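Local atomic coordinates of polyketide synthase PksJ (Bacillus subtilis subsp. subtilis, PDB entry 4J1Q), a protein that uses NADPH to reduce alpha- and beta-keto groups stereoselectively, acting as a ketoreductase domain of the bacillaene polyketide assembly line. Residues Leu26-Glu31 against Lys427-Val432; Ala112-Glu117 against Ala142-Ile147; Asp193-Pro198 against Phe419-Val424. One frame throughout, in Å; residues are numbered along the deposited sequence.

Contact 1: residues Leu26-Glu31 against Lys427-Val432; sequences LEPVWE and KPQVFV
Lys427 and Glu27 meet beside a single antiparallel beta bridge, where strand 22-31 crosses strand 429-435 and adds the chain's first strand to its last. They form a long salt bridge, Lys427 NZ to Glu27 OE2 at 3.6 Å, though the exact placing of these two chains is less sure. Both residues are partly exposed, a place suited to long charged chains. Gln429 comes next, where the next hydrogen-bonded pair would fall. Pro28 has no N-H to offer, and its CD lies against Gln429 O at 3.4 Å. The glutamine amide turns elsewhere: NE2 bonds to Asn382 OD1. Val430 points away from the first strand, and its backbone bonds to Ser380 and Asn382 on the neighbouring strand. At Phe431 the bridge forms, as a hydrogen-bonded pair with Leu26. Phe431 N donates a hydrogen bond to Leu26 O at 3.0 Å, almost straight at 174°. With CG anti to its backbone N (chi1 170°), the phenylalanine packs obliquely beside the leucine, both buried. In return, Leu26 N donates to Phe431 O at 2.9 Å, lying in the plane of that carbonyl.

Contact 2: residues Ala112-Glu117 against Ala142-Ile147; sequences AIVPLE and AQVIEI
Ala112 and Val144 begin a parallel register that continues through Ile113 with Ile145, Val114 with Glu146 and Pro115 with Ile147. The backbone bonds zigzag between the strands, as parallel pairing requires. Ala112 N donates to Gln143 O at 2.8 Å, nearly along the C=O axis, and Ala112 O receives Ile145 N. Val114 N then reaches Ile145 O at 2.8 Å, with the donor tilted 30° from the carbonyl plane. Val114 O accepts from Ile147 N, though this oxygen is less surely placed. Pro115 has no N-H, but its N points away from strand 140-147, so this pairing loses no bond.

Apolar contacts fill both faces. Ile113, Ile145 and Ile147 share one, under helix 156-164. Ile113 CG2, anti to its own backbone N, meets Ile147 CD1 closely at 3.2 Å, while Ile113 CD1 lies alongside Ile145 CB at 4.2 Å. On the other face Val114 CG2 touches Val144 CG2 at 3.8 Å. Ala112, small enough to lie close under helix 126-136, packs on Phe130. Branched aliphatic residues suit such buried strands.

The charged exception is Glu146. Its extended chain carries OE1 to within 3.7 Å of Leu116 CD2, and a salt bridge to Arg173 on strand 171-175 answers this buried carboxylate.

Strand 108-115, helix 126-136 and strand 140-147 thus form a beta-alpha-beta unit, consistent with the Rossmann-like structural subdomain of polyketide ketoreductases.

Contact 3: residues Asp193-Pro198 against Phe419-Val424; sequences DTLHMP and FYQGIV
Met197 and Tyr420 bring the two backbones closest, their CA atoms 6.3 Å apart, where an irregular run passes a turn of helix 412-425. Residues 195-197 are extended, and at Pro198 the chain turns, with psi near 0° (-1°). The proline ring also favours the extended conformation of the methionine before it. No hydrogen bond joins the two segments, so the contact rests mostly on side-chain packing.

Tyr420 is central. Its CB points toward segment 193-198, and Met197 lies over one face of its ring: CG is 3.7 Å from the ring centroid, a CH-pi contact, and SD follows at 4.3 Å as a Met-aromatic contact. The methionine chain is fully extended (chi2 169°, chi3 168°), which lays it along the ring until CE comes to 3.5 Å from Tyr420 CE2. A flexible, polarisable thioether suits an aromatic face well. Pro198 approaches instead at the edge, near the ring plane, with CD 3.5 Å from Tyr420 CE1. The base of the tyrosine is met by Leu195, whose CD1 sits tightly at 3.2 Å from Tyr420 CB, while its other methyl, CD2, rests on Gln421 CG at 3.6 Å. One turn along the helix, Ile423 CD1 fills in against Pro198 CG at 3.5 Å. His196 brings its CB against Val424 at the exposed margin.

The ring's far face is flanked by Phe419, and Tyr420 OH accepts a hydrogen bond from Trp199 NE1. Farther in, Phe419 and Ile423 pack on Ile334 of strand 332-338, while Met197 and Tyr420 touch Arg225 of helix 213-226. Segment 193-198 thus lies against helix 412-425, which itself packs on strand 332-338.

In the fold
Contact 2 is wholly buried, contact 1 partly so, and contact 3 lies at the surface. Contacts 1 and 2 are strand pairings, antiparallel over a single bridge in the first and parallel over four in the second; no hydrogen bond crosses contact 3, which relies on aromatic and aliphatic packing. Contacts 1 and 3 are neighbours, for helix 412-425 leads into strand 429-435, and Val430 CG2 packs on Gly422 CA at 4.2 Å. Contact 2 stands apart from contact 3, with nearest atoms about 21 Å away, but meets contact 1 where Trp30 touches Glu146. Strand 22-31 reaches from the probable N-terminal structural half to strand 429-435, which pairs with strand 377-383 of the half that binds NADPH.

Contact 1: residues Leu26-Glu31 against Lys427-Val432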
# COMPACT_ATOMS: atom_id res chain seq x y z
N LEU A 26 7.70 2.09 -12.82
CA LEU A 26 6.41 1.67 -13.41
C LEU A 26 5.17 2.37 -12.85
O LEU A 26 5.13 2.85 -11.72
CB LEU A 26 6.22 0.16 -13.26
CG LEU A 26 7.28 -0.73 -13.87
CD1 LEU A 26 6.98 -2.19 -13.53
CD2 LEU A 26 7.34 -0.48 -15.37
N GLU A 27 4.08 2.25 -13.56
CA GLU A 27 2.93 3.01 -13.18
C GLU A 27 1.67 2.24 -13.56
O GLU A 27 1.64 1.66 -14.62
CB GLU A 27 3.03 4.37 -13.84
CG GLU A 27 1.96 5.34 -13.44
CD GLU A 27 0.72 5.15 -14.27
OE1 GLU A 27 0.87 4.63 -15.40
OE2 GLU A 27 -0.39 5.49 -13.79
N PRO A 28 0.74 2.04 -12.60
CA PRO A 28 -0.37 1.07 -12.80
C PRO A 28 -1.38 1.56 -13.85
O PRO A 28 -1.66 2.74 -13.89
CB PRO A 28 -1.06 1.04 -11.43
CG PRO A 28 -0.79 2.40 -10.86
CD PRO A 28 0.63 2.71 -11.29
N VAL A 29 -1.92 0.67 -14.68
CA VAL A 29 -2.88 1.08 -15.72
C VAL A 29 -4.07 0.12 -15.83
O VAL A 29 -3.92 -1.10 -15.71
CB VAL A 29 -2.20 1.24 -17.10
CG1 VAL A 29 -3.16 1.90 -18.08
CG2 VAL A 29 -0.95 2.09 -16.97
N TRP A 30 -5.26 0.67 -15.99
CA TRP A 30 -6.40 -0.09 -16.43
C TRP A 30 -6.43 -0.21 -17.92
O TRP A 30 -6.61 0.78 -18.62
CB TRP A 30 -7.66 0.58 -15.96
CG TRP A 30 -7.79 0.54 -14.46
CD1 TRP A 30 -7.71 1.61 -13.58
CD2 TRP A 30 -7.98 -0.65 -13.61
NE1 TRP A 30 -7.92 1.17 -12.30
CE2 TRP A 30 -8.06 -0.17 -12.25
CE3 TRP A 30 -8.12 -2.01 -13.86
CZ2 TRP A 30 -8.24 -1.02 -11.18
CZ3 TRP A 30 -8.33 -2.86 -12.78
CH2 TRP A 30 -8.40 -2.38 -11.48
N GLU A 31 -6.22 -1.44 -18.41
CA GLU A 31 -6.20 -1.71 -19.85
C GLU A 31 -7.34 -2.62 -20.27
O GLU A 31 -7.81 -3.43 -19.48
CB GLU A 31 -4.88 -2.37 -20.24
CG GLU A 31 -3.66 -1.49 -20.07
CD GLU A 31 -2.39 -2.30 -19.96
OE1 GLU A 31 -2.44 -3.44 -19.43
OE2 GLU A 31 -1.34 -1.77 -20.41
N LYS A 427 1.70 11.09 -10.23
CA LYS A 427 0.77 9.97 -10.23
C LYS A 427 0.59 9.51 -8.82
O LYS A 427 1.48 9.68 -7.99
CB LYS A 427 1.33 8.85 -11.10
CG LYS A 427 1.39 9.20 -12.57
CD LYS A 427 2.15 8.14 -13.34
CE LYS A 427 2.23 8.46 -14.83
NZ LYS A 427 0.90 8.40 -15.49
N PRO A 428 -0.58 8.98 -8.51
CA PRO A 428 -0.88 8.55 -7.15
C PRO A 428 0.02 7.39 -6.72
O PRO A 428 0.19 7.14 -5.53
CB PRO A 428 -2.33 8.07 -7.24
CG PRO A 428 -2.89 8.71 -8.48
CD PRO A 428 -1.74 8.82 -9.42
N GLN A 429 0.53 6.64 -7.68
CA GLN A 429 1.25 5.42 -7.37
C GLN A 429 2.41 5.22 -8.31
O GLN A 429 2.23 5.15 -9.54
CB GLN A 429 0.31 4.22 -7.44
CG GLN A 429 0.64 3.10 -6.48
CD GLN A 429 -0.18 1.86 -6.76
OE1 GLN A 429 -1.38 1.94 -7.03
NE2 GLN A 429 0.46 0.70 -6.75
N VAL A 430 3.58 5.03 -7.74
CA VAL A 430 4.79 4.82 -8.51
C VAL A 430 5.47 3.58 -7.95
O VAL A 430 5.72 3.48 -6.76
CB VAL A 430 5.74 6.04 -8.35
CG1 VAL A 430 7.14 5.70 -8.84
CG2 VAL A 430 5.20 7.25 -9.11
N PHE A 431 5.74 2.63 -8.81
CA PHE A 431 6.37 1.40 -8.40
C PHE A 431 7.84 1.45 -8.81
O PHE A 431 8.15 1.58 -9.98
CB PHE A 431 5.67 0.22 -9.07
CG PHE A 431 6.37 -1.09 -8.91
CD1 PHE A 431 5.75 -2.13 -8.30
CD2 PHE A 431 7.61 -1.30 -9.47
CE1 PHE A 431 6.36 -3.36 -8.20
CE2 PHE A 431 8.26 -2.51 -9.32
CZ PHE A 431 7.62 -3.55 -8.68
N VAL A 432 8.73 1.36 -7.84
CA VAL A 432 10.14 1.52 -8.14
C VAL A 432 10.87 0.21 -7.92
O VAL A 432 10.69 -0.46 -6.91
CB VAL A 432 10.78 2.59 -7.26
CG1 VAL A 432 12.27 2.75 -7.61
CG2 VAL A 432 10.03 3.90 -7.41

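Contact 2: residues Ala112-Glu117 against Ala142-Ile147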
# COMPACT_ATOMS: atom_id res chain seq x y z
N ALA A 112 -13.02 -11.45 -4.93
CA ALA A 112 -13.47 -10.40 -4.04
C ALA A 112 -14.20 -9.38 -4.86
O ALA A 112 -13.73 -8.96 -5.93
CB ALA A 112 -12.31 -9.75 -3.31
N ILE A 113 -15.39 -9.02 -4.40
CA ILE A 113 -16.18 -8.03 -5.09
C ILE A 113 -16.13 -6.74 -4.32
O ILE A 113 -16.51 -6.69 -3.15
CB ILE A 113 -17.62 -8.49 -5.31
CG1 ILE A 113 -17.65 -9.98 -5.68
CG2 ILE A 113 -18.27 -7.69 -6.41
CD1 ILE A 113 -16.96 -10.35 -6.97
N VAL A 114 -15.49 -5.76 -4.92
CA VAL A 114 -15.34 -4.45 -4.31
C VAL A 114 -16.12 -3.48 -5.19
O VAL A 114 -15.89 -3.42 -6.41
CB VAL A 114 -13.84 -4.04 -4.24
CG1 VAL A 114 -13.64 -2.77 -3.39
CG2 VAL A 114 -13.01 -5.19 -3.71
N PRO A 115 -17.11 -2.81 -4.59
CA PRO A 115 -17.80 -1.74 -5.27
C PRO A 115 -17.03 -0.44 -5.13
O PRO A 115 -16.74 -0.02 -4.02
CB PRO A 115 -19.14 -1.66 -4.53
CG PRO A 115 -18.81 -2.09 -3.13
CD PRO A 115 -17.62 -3.02 -3.22
N LEU A 116 -16.65 0.16 -6.26
CA LEU A 116 -16.21 1.54 -6.27
C LEU A 116 -17.34 2.42 -5.75
O LEU A 116 -18.45 2.41 -6.28
CB LEU A 116 -15.80 1.97 -7.68
CG LEU A 116 -14.79 1.04 -8.36
CD1 LEU A 116 -15.20 0.75 -9.79
CD2 LEU A 116 -13.39 1.63 -8.34
N GLU A 117 -17.10 3.06 -4.62
CA GLU A 117 -18.06 3.92 -3.99
C GLU A 117 -17.25 4.83 -3.10
O GLU A 117 -16.02 4.83 -3.18
CB GLU A 117 -19.06 3.10 -3.18
CG GLU A 117 -20.22 3.90 -2.61
CD GLU A 117 -21.52 3.12 -2.56
OE1 GLU A 117 -22.34 3.28 -3.49
OE2 GLU A 117 -21.74 2.37 -1.58
N ALA A 142 -6.75 -16.13 -6.98
CA ALA A 142 -7.41 -15.06 -6.25
C ALA A 142 -7.58 -13.80 -7.10
O ALA A 142 -6.60 -13.25 -7.62
CB ALA A 142 -6.66 -14.75 -4.97
N GLN A 143 -8.82 -13.34 -7.25
CA GLN A 143 -9.11 -12.17 -8.07
C GLN A 143 -9.84 -11.14 -7.26
O GLN A 143 -10.74 -11.46 -6.50
CB GLN A 143 -9.94 -12.52 -9.32
CG GLN A 143 -9.20 -13.36 -10.34
CD GLN A 143 -10.11 -13.97 -11.41
OE1 GLN A 143 -11.31 -14.18 -11.19
NE2 GLN A 143 -9.54 -14.27 -12.57
N VAL A 144 -9.47 -9.89 -7.46
CA VAL A 144 -10.24 -8.81 -6.88
C VAL A 144 -10.96 -8.11 -8.02
O VAL A 144 -10.38 -7.89 -9.08
CB VAL A 144 -9.32 -7.83 -6.12
CG1 VAL A 144 -8.13 -7.51 -7.00
CG2 VAL A 144 -10.07 -6.57 -5.74
N ILE A 145 -12.26 -7.94 -7.86
CA ILE A 145 -13.10 -7.42 -8.92
C ILE A 145 -13.84 -6.19 -8.42
O ILE A 145 -14.71 -6.28 -7.55
CB ILE A 145 -14.12 -8.48 -9.38
CG1 ILE A 145 -13.41 -9.62 -10.12
CG2 ILE A 145 -15.20 -7.84 -10.24
CD1 ILE A 145 -14.11 -10.95 -10.00
N GLU A 146 -13.49 -5.04 -8.97
CA GLU A 146 -14.03 -3.76 -8.52
C GLU A 146 -15.21 -3.39 -9.42
O GLU A 146 -15.09 -3.43 -10.64
CB GLU A 146 -12.95 -2.67 -8.59
CG GLU A 146 -11.70 -2.97 -7.77
CD GLU A 146 -10.48 -2.12 -8.17
OE1 GLU A 146 -10.61 -0.88 -8.32
OE2 GLU A 146 -9.39 -2.71 -8.31
N ILE A 147 -16.34 -3.03 -8.82
CA ILE A 147 -17.56 -2.84 -9.58
C ILE A 147 -18.21 -1.53 -9.22
O ILE A 147 -18.48 -1.27 -8.04
CB ILE A 147 -18.57 -3.96 -9.31
CG1 ILE A 147 -18.00 -5.30 -9.76
CG2 ILE A 147 -19.91 -3.65 -9.98
CD1 ILE A 147 -18.84 -6.48 -9.35

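Contact 3: residues Asp193-Pro198 against Phe419-Val424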
# COMPACT_ATOMS: atom_id res chain seq x y z
N ASP A 193 17.33 14.97 -16.74
CA ASP A 193 18.17 16.07 -16.26
C ASP A 193 18.20 16.12 -14.74
O ASP A 193 17.64 15.26 -14.08
CB ASP A 193 17.67 17.40 -16.82
CG ASP A 193 16.25 17.73 -16.38
OD1 ASP A 193 15.63 16.88 -15.71
OD2 ASP A 193 15.77 18.83 -16.72
N THR A 194 18.82 17.15 -14.19
CA THR A 194 18.77 17.36 -12.75
C THR A 194 17.34 17.66 -12.31
O THR A 194 16.56 18.22 -13.06
CB THR A 194 19.73 18.47 -12.30
OG1 THR A 194 20.78 17.89 -11.51
CG2 THR A 194 18.98 19.51 -11.46
N LEU A 195 16.99 17.23 -11.10
CA LEU A 195 15.59 17.08 -10.71
C LEU A 195 15.01 18.31 -10.01
O LEU A 195 15.65 18.89 -9.13
CB LEU A 195 15.40 15.84 -9.84
CG LEU A 195 15.66 14.51 -10.54
CD1 LEU A 195 15.53 13.35 -9.56
CD2 LEU A 195 14.71 14.31 -11.71
N HIS A 196 13.75 18.62 -10.34
CA HIS A 196 12.94 19.58 -9.58
C HIS A 196 12.69 19.03 -8.21
O HIS A 196 12.74 17.82 -8.01
CB HIS A 196 11.60 19.78 -10.27
CG HIS A 196 11.57 20.91 -11.26
ND1 HIS A 196 10.67 21.91 -11.19
CD2 HIS A 196 12.29 21.11 -12.44
CE1 HIS A 196 10.84 22.74 -12.23
NE2 HIS A 196 11.83 22.26 -12.99
N MET A 197 12.36 19.92 -7.27
CA MET A 197 12.18 19.49 -5.89
C MET A 197 11.10 20.25 -5.14
O MET A 197 10.75 21.36 -5.50
CB MET A 197 13.49 19.56 -5.15
CG MET A 197 14.55 18.71 -5.81
SD MET A 197 16.18 19.01 -5.12
CE MET A 197 17.06 17.62 -5.83
N PRO A 198 10.55 19.61 -4.11
CA PRO A 198 9.36 20.10 -3.42
C PRO A 198 9.69 20.95 -2.18
O PRO A 198 8.78 21.42 -1.50
CB PRO A 198 8.68 18.80 -2.98
CG PRO A 198 9.82 17.85 -2.77
CD PRO A 198 10.77 18.18 -3.89
N PHE A 419 12.58 9.19 -6.05
CA PHE A 419 11.68 9.96 -5.22
C PHE A 419 11.33 11.29 -5.86
O PHE A 419 10.16 11.63 -5.93
CB PHE A 419 12.29 10.17 -3.85
CG PHE A 419 11.50 11.10 -2.97
CD1 PHE A 419 10.39 10.64 -2.26
CD2 PHE A 419 11.93 12.42 -2.77
CE1 PHE A 419 9.70 11.49 -1.41
CE2 PHE A 419 11.26 13.27 -1.91
CZ PHE A 419 10.17 12.80 -1.18
N TYR A 420 12.34 12.02 -6.34
CA TYR A 420 12.11 13.30 -7.01
C TYR A 420 11.39 13.13 -8.35
O TYR A 420 10.42 13.85 -8.64
CB TYR A 420 13.44 14.08 -7.19
CG TYR A 420 13.95 14.68 -5.89
CD1 TYR A 420 13.14 15.51 -5.13
CD2 TYR A 420 15.21 14.34 -5.38
CE1 TYR A 420 13.55 16.00 -3.90
CE2 TYR A 420 15.64 14.84 -4.16
CZ TYR A 420 14.81 15.68 -3.42
OH TYR A 420 15.23 16.22 -2.22
N GLN A 421 11.80 12.15 -9.13
CA GLN A 421 11.12 11.86 -10.38
C GLN A 421 9.65 11.49 -10.17
O GLN A 421 8.80 11.77 -11.02
CB GLN A 421 11.81 10.70 -11.09
CG GLN A 421 13.16 11.01 -11.69
CD GLN A 421 13.75 9.81 -12.40
OE1 GLN A 421 13.02 8.94 -12.88
NE2 GLN A 421 15.07 9.75 -12.46
N GLY A 422 9.35 10.83 -9.04
CA GLY A 422 7.99 10.39 -8.77
C GLY A 422 7.08 11.56 -8.48
O GLY A 422 5.93 11.56 -8.85
N ILE A 423 7.63 12.58 -7.83
CA ILE A 423 6.85 13.75 -7.49
C ILE A 423 6.44 14.51 -8.76
O ILE A 423 5.25 14.78 -8.96
CB ILE A 423 7.63 14.70 -6.56
CG1 ILE A 423 7.92 13.99 -5.23
CG2 ILE A 423 6.87 16.01 -6.38
CD1 ILE A 423 8.48 14.88 -4.15
N VAL A 424 7.43 14.86 -9.59
CA VAL A 424 7.16 15.63 -10.79
C VAL A 424 6.16 14.96 -11.73
O VAL A 424 5.34 15.63 -12.35
CB VAL A 424 8.46 16.04 -11.55
CG1 VAL A 424 9.56 16.44 -10.58
CG2 VAL A 424 8.95 14.92 -12.47